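PDB 2CUK: glycerate dehydrogenase/glyoxylate reductase from Thermus thermophilus, which probably catalyses the NAD(P)H-dependent reduction of glyoxylate and hydroxypyruvate. Local coordinates for residues 81-84 / 85-89; 208-212 / 213-217. One frame throughout, in Å; residues are numbered along the deposited sequence.

Interaction 1: residues 81-84 / 85-89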
# COMPACT_ATOMS: atom_id res chain seq x y z
N LEU A 81 -14.67 -13.77 30.82
CA LEU A 81 -15.10 -12.59 31.56
C LEU A 81 -15.96 -12.91 32.78
O LEU A 81 -15.78 -12.30 33.84
CB LEU A 81 -15.86 -11.65 30.62
CG LEU A 81 -15.12 -11.19 29.36
CD1 LEU A 81 -16.01 -10.25 28.57
CD2 LEU A 81 -13.82 -10.49 29.74
N GLU A 82 -16.89 -13.84 32.64
CA GLU A 82 -17.76 -14.21 33.75
C GLU A 82 -16.98 -14.87 34.88
O GLU A 82 -17.29 -14.69 36.05
CB GLU A 82 -18.88 -15.13 33.27
CG GLU A 82 -19.79 -14.49 32.23
CD GLU A 82 -20.28 -13.11 32.65
OE1 GLU A 82 -20.87 -12.98 33.74
OE2 GLU A 82 -20.07 -12.14 31.88
N ALA A 83 -15.95 -15.63 34.52
CA ALA A 83 -15.12 -16.28 35.52
C ALA A 83 -14.40 -15.22 36.34
O ALA A 83 -14.28 -15.34 37.56
CB ALA A 83 -14.10 -17.19 34.85
N ALA A 84 -13.94 -14.17 35.67
CA ALA A 84 -13.25 -13.08 36.34
C ALA A 84 -14.22 -12.31 37.23
O ALA A 84 -13.91 -11.98 38.37
CB ALA A 84 -12.63 -12.14 35.31
N ARG A 85 -15.41 -12.03 36.70
CA ARG A 85 -16.43 -11.30 37.43
C ARG A 85 -16.74 -12.03 38.74
O ARG A 85 -16.75 -11.44 39.82
CB ARG A 85 -17.71 -11.20 36.59
CG ARG A 85 -18.81 -10.37 37.23
CD ARG A 85 -20.11 -10.50 36.45
NE ARG A 85 -19.92 -10.23 35.03
CZ ARG A 85 -19.60 -9.04 34.52
NH1 ARG A 85 -19.43 -8.00 35.32
NH2 ARG A 85 -19.44 -8.90 33.21
N GLU A 86 -16.99 -13.34 38.62
CA GLU A 86 -17.31 -14.19 39.76
C GLU A 86 -16.18 -14.23 40.79
O GLU A 86 -16.38 -14.67 41.92
CB GLU A 86 -17.62 -15.60 39.27
CG GLU A 86 -18.93 -15.71 38.49
CD GLU A 86 -19.00 -16.96 37.63
OE1 GLU A 86 -18.62 -18.05 38.10
OE2 GLU A 86 -19.46 -16.84 36.47
N ARG A 87 -15.00 -13.77 40.39
CA ARG A 87 -13.85 -13.76 41.29
C ARG A 87 -13.43 -12.36 41.68
O ARG A 87 -12.38 -12.17 42.30
CB ARG A 87 -12.69 -14.50 40.64
CG ARG A 87 -12.95 -15.98 40.43
CD ARG A 87 -11.84 -16.65 39.66
NE ARG A 87 -12.04 -18.10 39.60
CZ ARG A 87 -13.11 -18.69 39.07
NH1 ARG A 87 -14.08 -17.96 38.54
NH2 ARG A 87 -13.21 -20.01 39.08
N GLY A 88 -14.24 -11.37 41.32
CA GLY A 88 -13.93 -9.99 41.66
C GLY A 88 -12.67 -9.45 40.99
O GLY A 88 -11.99 -8.59 41.54
N ILE A 89 -12.37 -9.96 39.80
CA ILE A 89 -11.19 -9.50 39.06
C ILE A 89 -11.65 -8.52 38.00
O ILE A 89 -12.62 -8.76 37.29
CB ILE A 89 -10.48 -10.68 38.37
CG1 ILE A 89 -10.06 -11.72 39.42
CG2 ILE A 89 -9.27 -10.18 37.60
CD1 ILE A 89 -9.49 -13.00 38.84
O HOH W 1 -21.68 -14.41 36.41
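Glu82 and Arg85 lie side by side on one face of the short helix, pointing the same way, and are joined by a salt bridge. Arg85 NE gives its N-H to Glu82 OE1 at 3.2 Å; the acceptor lies near the guanidinium plane, yet the donor meets the carboxylate from above, the two planes being turned 32° apart. Glu82 bends at chi2 (-49°), which curls its carboxylate back to the arginine one turn on. A water donates to Glu82 OE1 and, weakly, to Glu86 OE2, linking two carboxylates whose like charges probably repel each other mildly.

Arg87 takes a separate course. Its chain runs extended from CG to NE along the end of the helix, and NH1 reaches Ala83 O at 2.8 Å with the carbonyl oxygen at the guanidinium edge, while NE forms a salt bridge with Asp61. The helix ends in a Schellman motif: Ile89 N bonds to Ala84 O (2.9 Å), Gly88 N bonds to Arg85 O (2.9 Å), and Gly88 takes the positive phi of the C-prime position. Ala84 O also accepts from Arg87 N, the two amides coming from opposite faces of its plane. Across this reversal Ala84 CB packs on Ile89 CB at 4.0 Å.

The motif turns the chain from helix 81-85 into strand 90-92, an outermost strand of the five-stranded parallel sheet. Ala83 and Ala84 rest on Met60 of helix 57-62, and Leu81 and Ala84 touch Val91 of the strand.

Interaction 2: residues 208-212 / 213-217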
# COMPACT_ATOMS: atom_id res chain seq x y z
N HIS A 208 -19.79 -16.50 11.85
CA HIS A 208 -18.83 -17.58 11.64
C HIS A 208 -18.93 -18.02 10.17
O HIS A 208 -19.98 -18.49 9.73
CB HIS A 208 -19.14 -18.75 12.57
CG HIS A 208 -18.10 -19.83 12.55
ND1 HIS A 208 -16.77 -19.59 12.82
CD2 HIS A 208 -18.19 -21.15 12.28
CE1 HIS A 208 -16.09 -20.71 12.72
NE2 HIS A 208 -16.93 -21.68 12.39
N ARG A 209 -17.84 -17.84 9.43
CA ARG A 209 -17.80 -18.19 8.02
C ARG A 209 -18.91 -17.53 7.23
O ARG A 209 -19.56 -18.15 6.39
CB ARG A 209 -17.83 -19.71 7.86
CG ARG A 209 -16.52 -20.34 8.30
CD ARG A 209 -16.53 -21.86 8.26
NE ARG A 209 -15.24 -22.38 8.71
CZ ARG A 209 -14.96 -23.67 8.85
NH1 ARG A 209 -15.87 -24.59 8.58
NH2 ARG A 209 -13.75 -24.04 9.26
N LEU A 210 -19.12 -16.24 7.50
CA LEU A 210 -20.13 -15.45 6.81
C LEU A 210 -19.82 -15.52 5.32
O LEU A 210 -20.72 -15.69 4.49
CB LEU A 210 -20.06 -14.00 7.28
CG LEU A 210 -21.12 -13.05 6.73
CD1 LEU A 210 -22.48 -13.43 7.30
CD2 LEU A 210 -20.78 -11.61 7.11
N LEU A 211 -18.55 -15.37 4.98
CA LEU A 211 -18.12 -15.42 3.59
C LEU A 211 -17.86 -16.87 3.22
O LEU A 211 -16.70 -17.31 3.12
CB LEU A 211 -16.86 -14.58 3.37
CG LEU A 211 -17.09 -13.13 2.93
CD1 LEU A 211 -17.59 -13.09 1.49
CD2 LEU A 211 -18.10 -12.46 3.87
N ASN A 212 -18.94 -17.62 3.04
CA ASN A 212 -18.87 -19.02 2.68
C ASN A 212 -18.81 -19.15 1.16
O ASN A 212 -18.74 -18.15 0.45
CB ASN A 212 -20.09 -19.77 3.23
CG ASN A 212 -21.40 -19.08 2.89
OD1 ASN A 212 -21.59 -18.58 1.78
ND2 ASN A 212 -22.33 -19.06 3.85
N ARG A 213 -18.85 -20.39 0.68
CA ARG A 213 -18.78 -20.66 -0.75
C ARG A 213 -19.85 -19.92 -1.55
O ARG A 213 -19.56 -19.36 -2.61
CB ARG A 213 -18.88 -22.17 -0.99
CG ARG A 213 -18.80 -22.57 -2.46
CD ARG A 213 -18.70 -24.09 -2.64
NE ARG A 213 -17.42 -24.62 -2.17
CZ ARG A 213 -17.20 -25.08 -0.94
NH1 ARG A 213 -18.17 -25.10 -0.04
NH2 ARG A 213 -15.99 -25.52 -0.61
N GLU A 214 -21.09 -19.91 -1.06
CA GLU A 214 -22.18 -19.24 -1.77
C GLU A 214 -22.01 -17.73 -1.84
O GLU A 214 -22.28 -17.13 -2.88
CB GLU A 214 -23.53 -19.57 -1.12
CG GLU A 214 -23.43 -20.14 0.27
CD GLU A 214 -22.89 -21.56 0.28
OE1 GLU A 214 -22.41 -22.01 1.34
OE2 GLU A 214 -22.95 -22.23 -0.78
N ARG A 215 -21.57 -17.11 -0.75
CA ARG A 215 -21.40 -15.67 -0.75
C ARG A 215 -20.18 -15.22 -1.56
O ARG A 215 -20.22 -14.18 -2.21
CB ARG A 215 -21.31 -15.15 0.68
CG ARG A 215 -22.62 -15.33 1.45
CD ARG A 215 -22.76 -14.33 2.58
NE ARG A 215 -24.07 -14.44 3.22
CZ ARG A 215 -24.39 -15.32 4.16
NH1 ARG A 215 -23.48 -16.18 4.61
NH2 ARG A 215 -25.62 -15.34 4.66
N LEU A 216 -19.11 -16.02 -1.54
CA LEU A 216 -17.91 -15.69 -2.30
C LEU A 216 -18.20 -15.69 -3.79
O LEU A 216 -17.76 -14.79 -4.52
CB LEU A 216 -16.78 -16.68 -1.98
CG LEU A 216 -16.13 -16.54 -0.59
CD1 LEU A 216 -15.24 -17.74 -0.32
CD2 LEU A 216 -15.33 -15.24 -0.53
N PHE A 217 -18.94 -16.69 -4.26
CA PHE A 217 -19.28 -16.77 -5.67
C PHE A 217 -20.45 -15.86 -6.01
O PHE A 217 -20.82 -15.72 -7.18
CB PHE A 217 -19.57 -18.22 -6.06
CG PHE A 217 -18.33 -19.04 -6.25
CD1 PHE A 217 -17.56 -18.90 -7.40
CD2 PHE A 217 -17.92 -19.94 -5.27
CE1 PHE A 217 -16.39 -19.64 -7.57
CE2 PHE A 217 -16.75 -20.70 -5.43
CZ PHE A 217 -15.98 -20.55 -6.59
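The backbone passes through an inverse gamma turn centred on Leu211 and then starts helix 213-216 from Asn212, whose carbonyl oxygen accepts from Leu216 N at 2.9 Å in the first turn. Asn212 is the N-cap. Its CG stands between the backbone N and the carbonyl carbon (chi1 50°); this torsion turns the amide toward the first helical turn, where OD1 accepts from Arg215 N at 2.9 Å, although the exact place of OD1 is less certain because it sits too close to Glu214 in the model.

Arg215 doubles back from the first turn along the preceding loop. Extended from CG to NE, it brings NH1 to Leu210 O at 2.8 Å, where the donor lies in the carbonyl plane on a lone pair and the bond is bent, with an N-H...O angle of 147°. The oxygen is tilted 21° from the guanidinium plane. Leu210 CD1 lies over one face of that group, offset toward its rim, 4.0 Å from Arg215 NH1.

The segment belongs to the Rossmann-type NAD binding domain, where it forms part of the connection between parallel strands 196-199 and 224-227. On the buried side, Leu211 and Leu216 cross at about a right angle, Leu211 CD1 meeting Leu216 CD2 at 3.7 Å. Leu216 also packs on Ala238 and Leu239 of helix 236-243, whereas Leu210 and Arg215 touch Leu187 of helix 187-193. Arg213 carries its guanidinium away to a salt bridge with Glu241 of helix 236-243.

Interaction 1 closes before interaction 2 opens along the chain, and the two do not touch: their centres are 36 Å apart and their nearest atoms about 18 Å. They serve different parallel sheets. Residues 81-89 lead into strand 90-92 of the five-stranded sheet, whereas residues 208-217 lie between strands 196-199 and 224-227 of the six-stranded sheet in the NAD binding domain. Interaction 1 ends a helix and interaction 2 begins one, each at a helix-loop junction beside its own sheet. This placement is consistent with the two-domain architecture of D-isomer specific 2-hydroxyacid dehydrogenases.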